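Local coordinates for Co-type Nitrile Hydratase beta subunit (Pseudomonas putida, PDB 3QYH), which forms, with its partner alpha subunit, the cobalt-dependent nitrile hydratase that probably hydrates nitriles to the corresponding amides, at residues B[168-173]-B[181-186]; B[185-190]-B[206-211]. All coordinates share one frame; numbering follows the deposited sequence.

Contact 1 (B[168-173]-B[181-186]); sequences FVTPDT and HPQHVY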
loop_
_atom_site.group_PDB
_atom_site.type_symbol
_atom_site.label_atom_id
_atom_site.label_comp_id
_atom_site.label_asym_id
_atom_site.label_seq_id
_atom_site.Cartn_x
_atom_site.Cartn_y
_atom_site.Cartn_z
ATOM N N PHE B 168 3.375 16.676 5.025
ATOM C CA PHE B 168 3.495 15.865 3.810
ATOM C C PHE B 168 2.923 16.581 2.601
ATOM O O PHE B 168 2.073 17.472 2.730
ATOM C CB PHE B 168 2.759 14.531 3.989
ATOM C CG PHE B 168 3.432 13.605 4.961
ATOM C CD1 PHE B 168 4.349 12.669 4.520
ATOM C CD2 PHE B 168 3.165 13.691 6.320
ATOM C CE1 PHE B 168 4.991 11.800 5.429
ATOM C CE2 PHE B 168 3.804 12.856 7.230
ATOM C CZ PHE B 168 4.721 11.909 6.781
ATOM N N VAL B 169 3.382 16.183 1.421
ATOM C CA VAL B 169 2.789 16.625 0.174
ATOM C C VAL B 169 1.275 16.348 0.197
ATOM O O VAL B 169 0.832 15.372 0.801
ATOM C CB VAL B 169 3.404 15.844 -1.019
ATOM C CG1 VAL B 169 2.609 16.090 -2.318
ATOM C CG2 VAL B 169 4.900 16.207 -1.192
ATOM N N THR B 170 0.494 17.207 -0.447
ATOM C CA THR B 170 -0.939 16.983 -0.625
ATOM C C THR B 170 -1.227 16.359 -1.994
ATOM O O THR B 170 -0.981 16.984 -3.041
ATOM C CB THR B 170 -1.721 18.319 -0.490
ATOM O OG1 THR B 170 -1.558 18.839 0.832
ATOM C CG2 THR B 170 -3.226 18.111 -0.783
ATOM N N PRO B 171 -1.781 15.136 -2.002
ATOM C CA PRO B 171 -2.031 14.420 -3.259
ATOM C C PRO B 171 -3.089 15.111 -4.106
ATOM O O PRO B 171 -2.957 15.092 -5.325
ATOM C CB PRO B 171 -2.529 13.041 -2.801
ATOM C CG PRO B 171 -2.143 12.947 -1.377
ATOM C CD PRO B 171 -2.208 14.349 -0.841
ATOM N N ASP B 172 -4.091 15.739 -3.486
ATOM C CA ASP B 172 -5.158 16.388 -4.252
ATOM C C ASP B 172 -4.618 17.431 -5.224
ATOM O O ASP B 172 -5.158 17.617 -6.311
ATOM C CB ASP B 172 -6.188 17.064 -3.334
ATOM C CG ASP B 172 -6.755 16.114 -2.294
ATOM O OD1 ASP B 172 -7.991 16.068 -2.142
ATOM O OD2 ASP B 172 -5.960 15.418 -1.613
ATOM N N THR B 173 -3.565 18.133 -4.827
ATOM C CA THR B 173 -2.976 19.129 -5.708
ATOM C C THR B 173 -1.842 18.542 -6.558
ATOM O O THR B 173 -1.682 18.891 -7.732
ATOM C CB THR B 173 -2.463 20.336 -4.897
ATOM O OG1 THR B 173 -1.647 19.865 -3.815
ATOM C CG2 THR B 173 -3.649 21.119 -4.321
ATOM N N HIS B 181 1.592 21.870 -1.972
ATOM C CA HIS B 181 0.809 22.402 -0.840
ATOM C C HIS B 181 0.928 21.592 0.432
ATOM O O HIS B 181 -0.055 21.075 0.942
ATOM C CB HIS B 181 -0.655 22.550 -1.223
ATOM C CG HIS B 181 -0.885 23.567 -2.289
ATOM N ND1 HIS B 181 -1.154 24.889 -2.009
ATOM C CD2 HIS B 181 -0.846 23.467 -3.639
ATOM C CE1 HIS B 181 -1.295 25.556 -3.140
ATOM N NE2 HIS B 181 -1.112 24.716 -4.144
ATOM N N PRO B 182 2.145 21.474 0.961
ATOM C CA PRO B 182 2.366 20.560 2.084
ATOM C C PRO B 182 1.608 20.982 3.348
ATOM O O PRO B 182 1.458 22.170 3.629
ATOM C CB PRO B 182 3.891 20.636 2.315
ATOM C CG PRO B 182 4.436 21.283 1.104
ATOM C CD PRO B 182 3.379 22.144 0.529
ATOM N N GLN B 183 1.116 19.998 4.086
ATOM C CA GLN B 183 0.339 20.261 5.287
ATOM C C GLN B 183 0.421 19.018 6.151
ATOM O O GLN B 183 0.951 17.983 5.722
ATOM C CB GLN B 183 -1.125 20.597 4.935
ATOM C CG GLN B 183 -1.870 19.454 4.220
ATOM C CD GLN B 183 -3.311 19.793 3.855
ATOM O OE1 GLN B 183 -4.068 20.328 4.674
ATOM N NE2 GLN B 183 -3.701 19.480 2.616
ATOM N N HIS B 184 -0.083 19.117 7.376
ATOM C CA HIS B 184 -0.053 17.998 8.289
ATOM C C HIS B 184 -0.978 16.851 7.890
ATOM O O HIS B 184 -2.058 17.060 7.302
ATOM C CB HIS B 184 -0.366 18.463 9.711
ATOM C CG HIS B 184 0.781 19.161 10.373
ATOM N ND1 HIS B 184 1.555 18.563 11.342
ATOM C CD2 HIS B 184 1.311 20.390 10.166
ATOM C CE1 HIS B 184 2.493 19.411 11.735
ATOM N NE2 HIS B 184 2.372 20.521 11.032
ATOM N N VAL B 185 -0.537 15.643 8.224
ATOM C CA VAL B 185 -1.340 14.435 8.072
ATOM C C VAL B 185 -1.515 13.835 9.453
ATOM O O VAL B 185 -0.547 13.733 10.226
ATOM C CB VAL B 185 -0.634 13.416 7.146
ATOM C CG1 VAL B 185 -1.341 12.067 7.192
ATOM C CG2 VAL B 185 -0.566 13.957 5.719
ATOM N N TYR B 186 -2.740 13.456 9.789
ATOM C CA TYR B 186 -3.026 12.890 11.101
ATOM C C TYR B 186 -3.600 11.498 10.916
ATOM O O TYR B 186 -4.324 11.249 9.948
ATOM C CB TYR B 186 -4.078 13.729 11.836
ATOM C CG TYR B 186 -3.814 15.228 11.886
ATOM C CD1 TYR B 186 -4.264 16.076 10.877
ATOM C CD2 TYR B 186 -3.135 15.797 12.967
ATOM C CE1 TYR B 186 -4.023 17.440 10.929
ATOM C CE2 TYR B 186 -2.900 17.160 13.029
ATOM C CZ TYR B 186 -3.342 17.974 12.021
ATOM O OH TYR B 186 -3.116 19.325 12.062
#
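Thr-170 and Gln-183 meet through one oxygen. The OG1 of Thr-170 donates to the O of His-181 at 2.7 Å, coming from above that carbonyl plane, and OG1 accepts a hydrogen bond from NE2 of Gln-183 at 2.9 Å, lying close to the plane of that amide. Chi1 of Thr-170 (-63°) turns OG1 back beside its own backbone N, with CG2 anti to that N and lying against NE2. The other end of the Gln-183 amide is fixed as well, OE1 taking a hydrogen bond from the backbone N of Asp-214, so both polar ends of this buried side chain are used. An alanine in place of Thr-170 would probably leave the O of His-181 and one N-H of Gln-183 without this mate.

Next to this grip, strands 158-168 and 183-191 end their antiparallel pairing in the SH3-like C-terminal part of the subunit, as the chain leaves one strand, makes the short helix 171-174 and returns. Phe-168 and Gln-183 form a hydrogen-bonded pair: Phe-168 N reaches Gln-183 O at 2.8 Å, and Gln-183 N returns to Phe-168 O at 3.0 Å. Further along, the side chains of Phe-168 and Val-185 cross at about a right angle, CD2 to CG2 at 3.8 Å, and apolar side chains of the other subunit pack on both.

Toward solvent the fit is looser. The side chain of the exposed His-181 crosses that of Thr-173 at about a right angle, its CD2 3.7 Å from OG1, an oxygen that hydrogen-bonds to the O of Gly-179.

Contact 2 (B[185-190]-B[206-211]); sequences VYTVSF and TIRVDL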
loop_
_atom_site.group_PDB
_atom_site.type_symbol
_atom_site.label_atom_id
_atom_site.label_comp_id
_atom_site.label_asym_id
_atom_site.label_seq_id
_atom_site.Cartn_x
_atom_site.Cartn_y
_atom_site.Cartn_z
ATOM N N VAL B 185 -0.537 15.643 8.224
ATOM C CA VAL B 185 -1.340 14.435 8.072
ATOM C C VAL B 185 -1.515 13.835 9.453
ATOM O O VAL B 185 -0.547 13.733 10.226
ATOM C CB VAL B 185 -0.634 13.416 7.146
ATOM C CG1 VAL B 185 -1.341 12.067 7.192
ATOM C CG2 VAL B 185 -0.566 13.957 5.719
ATOM N N TYR B 186 -2.740 13.456 9.789
ATOM C CA TYR B 186 -3.026 12.890 11.101
ATOM C C TYR B 186 -3.600 11.498 10.916
ATOM O O TYR B 186 -4.324 11.249 9.948
ATOM C CB TYR B 186 -4.078 13.729 11.836
ATOM C CG TYR B 186 -3.814 15.228 11.886
ATOM C CD1 TYR B 186 -4.264 16.076 10.877
ATOM C CD2 TYR B 186 -3.135 15.797 12.967
ATOM C CE1 TYR B 186 -4.023 17.440 10.929
ATOM C CE2 TYR B 186 -2.900 17.160 13.029
ATOM C CZ TYR B 186 -3.342 17.974 12.021
ATOM O OH TYR B 186 -3.116 19.325 12.062
ATOM N N THR B 187 -3.310 10.589 11.836
ATOM C CA THR B 187 -4.168 9.410 11.963
ATOM C C THR B 187 -5.386 9.764 12.813
ATOM O O THR B 187 -5.248 10.296 13.924
ATOM C CB THR B 187 -3.462 8.202 12.595
ATOM O OG1 THR B 187 -2.358 7.817 11.775
ATOM C CG2 THR B 187 -4.437 7.006 12.687
ATOM N N VAL B 188 -6.573 9.482 12.282
ATOM C CA VAL B 188 -7.811 9.793 12.979
ATOM C C VAL B 188 -8.530 8.500 13.288
ATOM O O VAL B 188 -8.665 7.657 12.410
ATOM C CB VAL B 188 -8.720 10.673 12.130
ATOM C CG1 VAL B 188 -10.060 10.909 12.850
ATOM C CG2 VAL B 188 -8.033 11.993 11.790
ATOM N N SER B 189 -8.997 8.341 14.530
ATOM C CA SER B 189 -9.636 7.099 14.957
ATOM C C SER B 189 -11.169 7.268 14.987
ATOM O O SER B 189 -11.687 8.220 15.557
ATOM C CB SER B 189 -9.115 6.677 16.339
ATOM O OG SER B 189 -9.760 5.524 16.810
ATOM N N PHE B 190 -11.873 6.330 14.363
ATOM C CA PHE B 190 -13.335 6.341 14.288
ATOM C C PHE B 190 -13.845 5.079 14.946
ATOM O O PHE B 190 -13.284 4.014 14.743
ATOM C CB PHE B 190 -13.800 6.320 12.823
ATOM C CG PHE B 190 -13.364 7.510 12.024
ATOM C CD1 PHE B 190 -12.198 7.465 11.276
ATOM C CD2 PHE B 190 -14.135 8.663 11.983
ATOM C CE1 PHE B 190 -11.783 8.560 10.520
ATOM C CE2 PHE B 190 -13.722 9.777 11.243
ATOM C CZ PHE B 190 -12.557 9.719 10.498
ATOM N N THR B 206 -12.294 -0.293 16.199
ATOM C CA THR B 206 -12.029 1.051 15.717
ATOM C C THR B 206 -11.299 1.003 14.373
ATOM O O THR B 206 -10.612 0.022 14.049
ATOM C CB THR B 206 -11.222 1.911 16.739
ATOM O OG1 THR B 206 -9.931 1.335 16.953
ATOM C CG2 THR B 206 -11.955 2.002 18.064
ATOM N N ILE B 207 -11.474 2.069 13.600
ATOM C CA ILE B 207 -10.889 2.182 12.272
ATOM C C ILE B 207 -10.075 3.444 12.268
ATOM O O ILE B 207 -10.588 4.518 12.599
ATOM C CB ILE B 207 -11.973 2.285 11.174
ATOM C CG1 ILE B 207 -12.825 1.018 11.124
ATOM C CG2 ILE B 207 -11.314 2.497 9.812
ATOM C CD1 ILE B 207 -13.897 0.928 12.240
ATOM N N ARG B 208 -8.795 3.316 11.945
ATOM C CA ARG B 208 -7.919 4.462 11.876
ATOM C C ARG B 208 -7.678 4.792 10.409
ATOM O O ARG B 208 -7.491 3.896 9.585
ATOM C CB ARG B 208 -6.614 4.191 12.648
ATOM C CG ARG B 208 -6.855 4.235 14.168
ATOM C CD ARG B 208 -5.653 3.886 15.031
ATOM N NE ARG B 208 -6.020 4.031 16.445
ATOM C CZ ARG B 208 -5.177 4.361 17.411
ATOM N NH1 ARG B 208 -3.893 4.577 17.141
ATOM N NH2 ARG B 208 -5.630 4.482 18.652
ATOM N N VAL B 209 -7.706 6.080 10.094
ATOM C CA VAL B 209 -7.519 6.542 8.721
ATOM C C VAL B 209 -6.570 7.733 8.709
ATOM O O VAL B 209 -6.660 8.610 9.572
ATOM C CB VAL B 209 -8.883 6.969 8.090
ATOM C CG1 VAL B 209 -8.735 7.230 6.588
ATOM C CG2 VAL B 209 -9.969 5.905 8.346
ATOM N N ASP B 210 -5.683 7.803 7.717
ATOM C CA ASP B 210 -4.775 8.935 7.642
ATOM C C ASP B 210 -5.303 10.056 6.751
ATOM O O ASP B 210 -5.563 9.857 5.560
ATOM C CB ASP B 210 -3.369 8.485 7.212
ATOM C CG ASP B 210 -2.744 7.518 8.206
ATOM O OD1 ASP B 210 -1.752 6.844 7.845
ATOM O OD2 ASP B 210 -3.257 7.429 9.351
ATOM N N LEU B 211 -5.449 11.239 7.336
ATOM C CA LEU B 211 -6.200 12.302 6.691
ATOM C C LEU B 211 -5.434 13.612 6.768
ATOM O O LEU B 211 -4.795 13.901 7.783
ATOM C CB LEU B 211 -7.565 12.442 7.359
ATOM C CG LEU B 211 -8.476 11.231 7.136
ATOM C CD1 LEU B 211 -9.657 11.267 8.079
ATOM C CD2 LEU B 211 -8.961 11.131 5.662
#
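Phe-190 and Leu-211 point at each other tip to tip, the Leu-211 CD1 lying at the ring edge, 4.1 Å from CZ, and CD1 also meets CG2 of Val-188. Together with Val-209, whose CG2 approaches the Phe-190 CE1 obliquely at 3.9 Å, they make one apolar face of an antiparallel pair in the SH3-like sheet, with Val-137 and Val-139 of strand 136-139 packing onto it.

Between the strands, three hydrogen-bonded pairs, Tyr-186 with Leu-211, Val-188 with Val-209 and Phe-190 with Ile-207, each give two backbone bonds, among them Val-188 N to Val-209 O at 2.8 Å.

The face bearing Thr-187, Ser-189, Arg-208 and Asp-210 is more polar. There the aliphatic start of the Arg-208 side chain crosses Thr-187 at about a right angle, CB to CG2 at 3.6 Å. Thr-206 to Val-209 also pair in parallel with a strand of the other subunit, and Asp-210 OD1 hydrogen-bonds an aromatic side chain of that chain. Thr-187 OG1, which also hydrogen-bonds His-165 NE2, donates to the other carboxylate oxygen of Asp-210, OD2, at 2.6 Å, meeting it from above the carboxylate plane.

Strand 183-191 serves both contacts, Val-185 and Tyr-186 belonging to each, and it lies between 158-168 and 206-212 in the same sheet. Contact 1 takes its beginning, where pairing with the first neighbour gives way to a turn; contact 2 takes its length, against the second neighbour. Both are largely buried, though contact 1 has an exposed histidine at one end and contact 2 has no exposed residue. The chemistry follows the place in the fold: at the turn, side-chain polar groups hold backbone and amide where a single beta bridge joins the two segments, whereas regular strand pairing carries contact 2, with mainly apolar groups on one face and mainly polar ones on the other. Both also touch the other subunit.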